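Side-chain contacts in assembly chaperone of ribosomal protein L4 (Acl4) (Chaetomium thermophilum, PDB 5TQB), which probably binds newly made ribosomal protein L4 as its dedicated assembly chaperone, using a curved array of TPR-like helix pairs: residues A104-G109 and L149-E154; R169-I174 and I196-T201. All coordinates share one frame; numbering follows the deposited sequence.

Interaction 1: residues A104-G109 and L149-E154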
# COMPACT_ATOMS: atom_id res chain seq x y z
N ALA B 104 11.17 5.46 24.45
CA ALA B 104 12.27 4.69 25.01
C ALA B 104 12.59 3.49 24.12
O ALA B 104 13.75 3.25 23.79
CB ALA B 104 11.93 4.22 26.42
N TRP B 105 11.56 2.75 23.71
CA TRP B 105 11.75 1.62 22.81
C TRP B 105 12.29 2.07 21.45
O TRP B 105 13.18 1.43 20.89
CB TRP B 105 10.43 0.86 22.62
CG TRP B 105 10.08 -0.05 23.76
CD1 TRP B 105 8.96 0.01 24.53
CD2 TRP B 105 10.85 -1.15 24.26
NE1 TRP B 105 8.98 -0.99 25.48
CE2 TRP B 105 10.13 -1.71 25.34
CE3 TRP B 105 12.08 -1.71 23.90
CZ2 TRP B 105 10.60 -2.81 26.06
CZ3 TRP B 105 12.55 -2.80 24.62
CH2 TRP B 105 11.81 -3.34 25.68
N PHE B 106 11.75 3.16 20.93
CA PHE B 106 12.17 3.69 19.64
C PHE B 106 13.64 4.10 19.69
O PHE B 106 14.39 3.87 18.74
CB PHE B 106 11.33 4.91 19.25
CG PHE B 106 10.00 4.57 18.62
CD1 PHE B 106 8.85 5.27 18.97
CD2 PHE B 106 9.89 3.59 17.64
CE1 PHE B 106 7.62 4.98 18.39
CE2 PHE B 106 8.67 3.30 17.06
CZ PHE B 106 7.54 3.99 17.43
N GLU B 107 14.04 4.71 20.80
CA GLU B 107 15.41 5.17 20.97
C GLU B 107 16.37 3.99 20.98
O GLU B 107 17.43 4.04 20.36
CB GLU B 107 15.56 5.98 22.26
CG GLU B 107 15.14 7.44 22.12
CD GLU B 107 15.28 8.23 23.41
OE1 GLU B 107 15.66 7.63 24.45
OE2 GLU B 107 15.02 9.45 23.40
N ARG B 108 16.00 2.93 21.68
CA ARG B 108 16.80 1.71 21.69
C ARG B 108 16.95 1.16 20.28
O ARG B 108 18.01 0.66 19.91
CB ARG B 108 16.15 0.65 22.59
CG ARG B 108 16.30 0.94 24.07
CD ARG B 108 16.87 -0.25 24.83
NE ARG B 108 15.85 -0.99 25.56
CZ ARG B 108 15.97 -2.27 25.92
NH1 ARG B 108 17.07 -2.95 25.61
NH2 ARG B 108 15.00 -2.86 26.60
N GLY B 109 15.88 1.26 19.50
CA GLY B 109 15.88 0.78 18.13
C GLY B 109 16.76 1.64 17.24
O GLY B 109 17.49 1.13 16.39
N LEU B 149 12.76 8.04 13.60
CA LEU B 149 12.79 9.38 14.15
C LEU B 149 11.43 10.02 13.93
O LEU B 149 10.89 10.67 14.82
CB LEU B 149 13.92 10.19 13.51
CG LEU B 149 15.32 9.57 13.65
CD1 LEU B 149 16.37 10.42 12.96
CD2 LEU B 149 15.69 9.35 15.10
N CYS B 150 10.87 9.79 12.75
CA CYS B 150 9.54 10.30 12.42
C CYS B 150 8.50 9.70 13.35
O CYS B 150 7.56 10.39 13.76
CB CYS B 150 9.19 9.99 10.97
SG CYS B 150 10.11 10.98 9.74
N ALA B 151 8.66 8.43 13.68
CA ALA B 151 7.73 7.79 14.60
C ALA B 151 7.75 8.51 15.95
O ALA B 151 6.71 8.68 16.58
CB ALA B 151 8.04 6.33 14.77
N VAL B 152 8.93 8.93 16.39
CA VAL B 152 9.08 9.64 17.66
C VAL B 152 8.46 11.04 17.58
O VAL B 152 7.83 11.49 18.53
CB VAL B 152 10.56 9.72 18.08
CG1 VAL B 152 10.73 10.53 19.36
CG2 VAL B 152 11.13 8.33 18.27
N VAL B 153 8.66 11.71 16.45
CA VAL B 153 8.02 13.00 16.20
C VAL B 153 6.52 12.92 16.47
O VAL B 153 5.96 13.80 17.13
CB VAL B 153 8.27 13.48 14.75
CG1 VAL B 153 7.37 14.66 14.39
CG2 VAL B 153 9.74 13.86 14.55
N GLU B 154 5.89 11.87 15.96
CA GLU B 154 4.44 11.72 16.04
C GLU B 154 3.97 11.41 17.47
O GLU B 154 2.84 11.74 17.83
CB GLU B 154 3.97 10.64 15.05
CG GLU B 154 4.12 11.06 13.58
CD GLU B 154 4.18 9.88 12.61
OE1 GLU B 154 3.84 8.74 13.01
OE2 GLU B 154 4.57 10.09 11.44
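Phe106 is the residue of 104-109 that meets 149-154, and its partners are Ala151 and Val152. The two helices run in broadly opposite directions here, Phe106 CA and Val152 CA being 7.0 Å apart, and no hydrogen bond joins them. Just before it in sequence, Trp105 faces two earlier helices, packing on Leu91 and Ala92 of helix 86-94 and on Val69 of helix 58-71; Phe106 also touches Ala92. Phe106 sets off toward 149-154, and with CG opposite its own carbonyl carbon (chi1 -82°) the ring reaches in between the helices. Ala151 presents its methyl over one face of that ring: CB stands 3.9 Å from the Phe106 ring centroid, 24° off the normal, a CH-pi contact displaced toward the rim. The displacement is toward the far end of the ring, with Ala151 CB 3.6 Å from Phe106 CZ. Val152 meets the root of the same side chain instead, its CG2 coming 3.6 Å from Phe106 CB and 3.9 Å from Phe106 CD1, alongside the base of the phenylalanine and oblique to the ring. The valine is thus divided between two helices, since its other methyl, CG1, is turned to Leu173 of helix 166-180. A chain of another protein also reaches this site: it lays an aromatic side chain on Phe106 and a basic one on Ala151, and its backbone hydrogen-bonds to Glu154 OE1. Such apolar packing between successive antiparallel helices is the basic interface of a TPR-like alpha-solenoid, here bordering a surface where the second protein, probably the client, is bound.

Interaction 2: residues R169-I174 and I196-T201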
# COMPACT_ATOMS: atom_id res chain seq x y z
N ARG B 169 12.33 18.99 20.48
CA ARG B 169 12.71 17.62 20.18
C ARG B 169 12.30 17.22 18.76
O ARG B 169 13.06 16.55 18.06
CB ARG B 169 12.10 16.66 21.21
CG ARG B 169 12.84 16.67 22.54
CD ARG B 169 12.18 15.78 23.57
NE ARG B 169 13.01 15.62 24.77
CZ ARG B 169 12.63 15.00 25.88
NH1 ARG B 169 11.41 14.47 25.97
NH2 ARG B 169 13.47 14.91 26.90
N CYS B 170 11.11 17.64 18.34
CA CYS B 170 10.64 17.37 16.98
C CYS B 170 11.55 18.03 15.95
O CYS B 170 11.90 17.41 14.95
CB CYS B 170 9.20 17.89 16.78
SG CYS B 170 7.90 16.91 17.58
N GLU B 171 11.94 19.28 16.21
CA GLU B 171 12.81 20.00 15.30
C GLU B 171 14.16 19.30 15.12
O GLU B 171 14.74 19.33 14.03
CB GLU B 171 13.04 21.44 15.80
CG GLU B 171 12.03 22.45 15.27
CD GLU B 171 12.11 22.64 13.76
OE1 GLU B 171 13.03 22.08 13.13
OE2 GLU B 171 11.24 23.36 13.21
N ALA B 172 14.64 18.67 16.18
CA ALA B 172 15.93 17.98 16.14
C ALA B 172 15.80 16.67 15.37
O ALA B 172 16.72 16.25 14.66
CB ALA B 172 16.43 17.71 17.55
N LEU B 173 14.64 16.03 15.50
CA LEU B 173 14.39 14.77 14.83
C LEU B 173 14.30 14.95 13.32
O LEU B 173 14.89 14.17 12.56
CB LEU B 173 13.12 14.12 15.38
CG LEU B 173 13.29 13.55 16.80
CD1 LEU B 173 11.95 13.41 17.50
CD2 LEU B 173 14.00 12.21 16.74
N ILE B 174 13.58 15.97 12.87
CA ILE B 174 13.36 16.16 11.43
C ILE B 174 14.60 16.72 10.73
O ILE B 174 14.77 16.53 9.52
CB ILE B 174 12.13 17.05 11.12
CG1 ILE B 174 12.29 18.45 11.72
CG2 ILE B 174 10.85 16.38 11.64
CD1 ILE B 174 11.22 19.44 11.28
N ILE B 196 2.87 22.40 9.90
CA ILE B 196 1.44 22.68 10.06
C ILE B 196 1.14 23.11 11.50
O ILE B 196 0.49 24.13 11.73
CB ILE B 196 0.58 21.45 9.72
CG1 ILE B 196 0.67 21.12 8.23
CG2 ILE B 196 -0.89 21.68 10.08
CD1 ILE B 196 0.17 19.73 7.85
N SER B 197 1.63 22.32 12.45
CA SER B 197 1.42 22.63 13.85
C SER B 197 2.26 23.83 14.32
O SER B 197 2.09 24.30 15.45
CB SER B 197 1.73 21.40 14.71
OG SER B 197 0.62 20.52 14.70
N GLN B 198 3.15 24.31 13.46
CA GLN B 198 3.91 25.52 13.75
C GLN B 198 3.30 26.73 13.05
O GLN B 198 3.90 27.80 13.02
CB GLN B 198 5.36 25.36 13.29
CG GLN B 198 6.17 24.39 14.11
CD GLN B 198 7.56 24.21 13.57
OE1 GLN B 198 7.76 24.13 12.35
NE2 GLN B 198 8.55 24.17 14.46
N GLU B 199 2.11 26.54 12.47
CA GLU B 199 1.43 27.60 11.74
C GLU B 199 2.28 28.09 10.57
O GLU B 199 2.20 29.26 10.17
CB GLU B 199 1.08 28.77 12.67
CG GLU B 199 0.38 28.33 13.96
CD GLU B 199 0.16 29.47 14.93
OE1 GLU B 199 0.35 30.65 14.54
OE2 GLU B 199 -0.20 29.19 16.10
N ARG B 200 3.10 27.19 10.02
CA ARG B 200 3.89 27.48 8.83
C ARG B 200 3.33 26.71 7.64
O ARG B 200 3.87 25.68 7.23
CB ARG B 200 5.35 27.09 9.04
CG ARG B 200 6.11 28.00 10.00
CD ARG B 200 7.60 27.98 9.71
NE ARG B 200 8.38 27.42 10.81
CZ ARG B 200 9.65 27.06 10.71
NH1 ARG B 200 10.29 27.18 9.55
NH2 ARG B 200 10.29 26.56 11.76
N THR B 201 2.24 27.23 7.09
CA THR B 201 1.47 26.53 6.07
C THR B 201 2.19 26.44 4.74
O THR B 201 2.17 25.39 4.09
CB THR B 201 0.10 27.19 5.87
OG1 THR B 201 -0.62 27.16 7.11
CG2 THR B 201 -0.72 26.46 4.81
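The amide N-H of Gln198 points at one carboxylate oxygen of Glu171, OE2. Gln198 NE2 lies 3.1 Å from Glu171 OE2, with a nearly straight N-H...O angle of 163°. The oxygen lies close to the amide plane of Gln198 and accepts through its anti lone pair, the one directed away from OE1, while the carboxylate and amide planes are turned 32° against each other. Glu171 gets there by bending at chi2 (-65°), whereas Gln198 runs extended beyond CG, so a folded chain meets an extended one of the same length. Arg200 comes at the same carboxylate from the direction opposite to that of Glu171. Its NH2 stops 3.6 Å from Glu171 OE2, a long salt bridge in which the oxygen sits obliquely to a guanidinium more nearly parallel to the carboxylate than the amide is. One oxygen therefore serves both partners, and Arg195 adds a further salt bridge to it. Arg195 also donates to Gln198 OE1, Glu167 takes a second hydrogen bond from Gln198 NE2, and Glu203 pairs with Arg200 NH1, making the site a small charged network at the surface. An alanine in place of Glu171 would probably cost Gln198 NE2 one of its two acceptors and leave Arg195 and Arg200 without the carboxylate they share. Glu199, with positive phi, is the C-prime residue of a Schellman motif, in which Arg200 N reaches back to Arg195 O and Glu199 N to Ile196 O. Arg200 is then the N-cap of helix 201-212. Polar side chains here tie the body of helix 166-180 to the tight turn between two later helices, an inter-helix turn of a TPR-like alpha-solenoid.

In the fold
The two contacts lie in series along the chain: interaction 1 joins helices 100-125 and 131-156, and interaction 2 then joins helix 166-180 to the turn that follows helix 185-197. Their centres are about 16 Å apart, and they meet where helix 131-156 packs on the next one, helix 166-180; Val153 CG2 lies 3.5 Å from Leu173 CB there. Interaction 1 is buried and apolar, interaction 2 polar and at the surface. Both come within reach of the chain of another protein, so successive helix layers probably contribute to a shared binding surface, consistent with a chaperone that binds its client along the helical array.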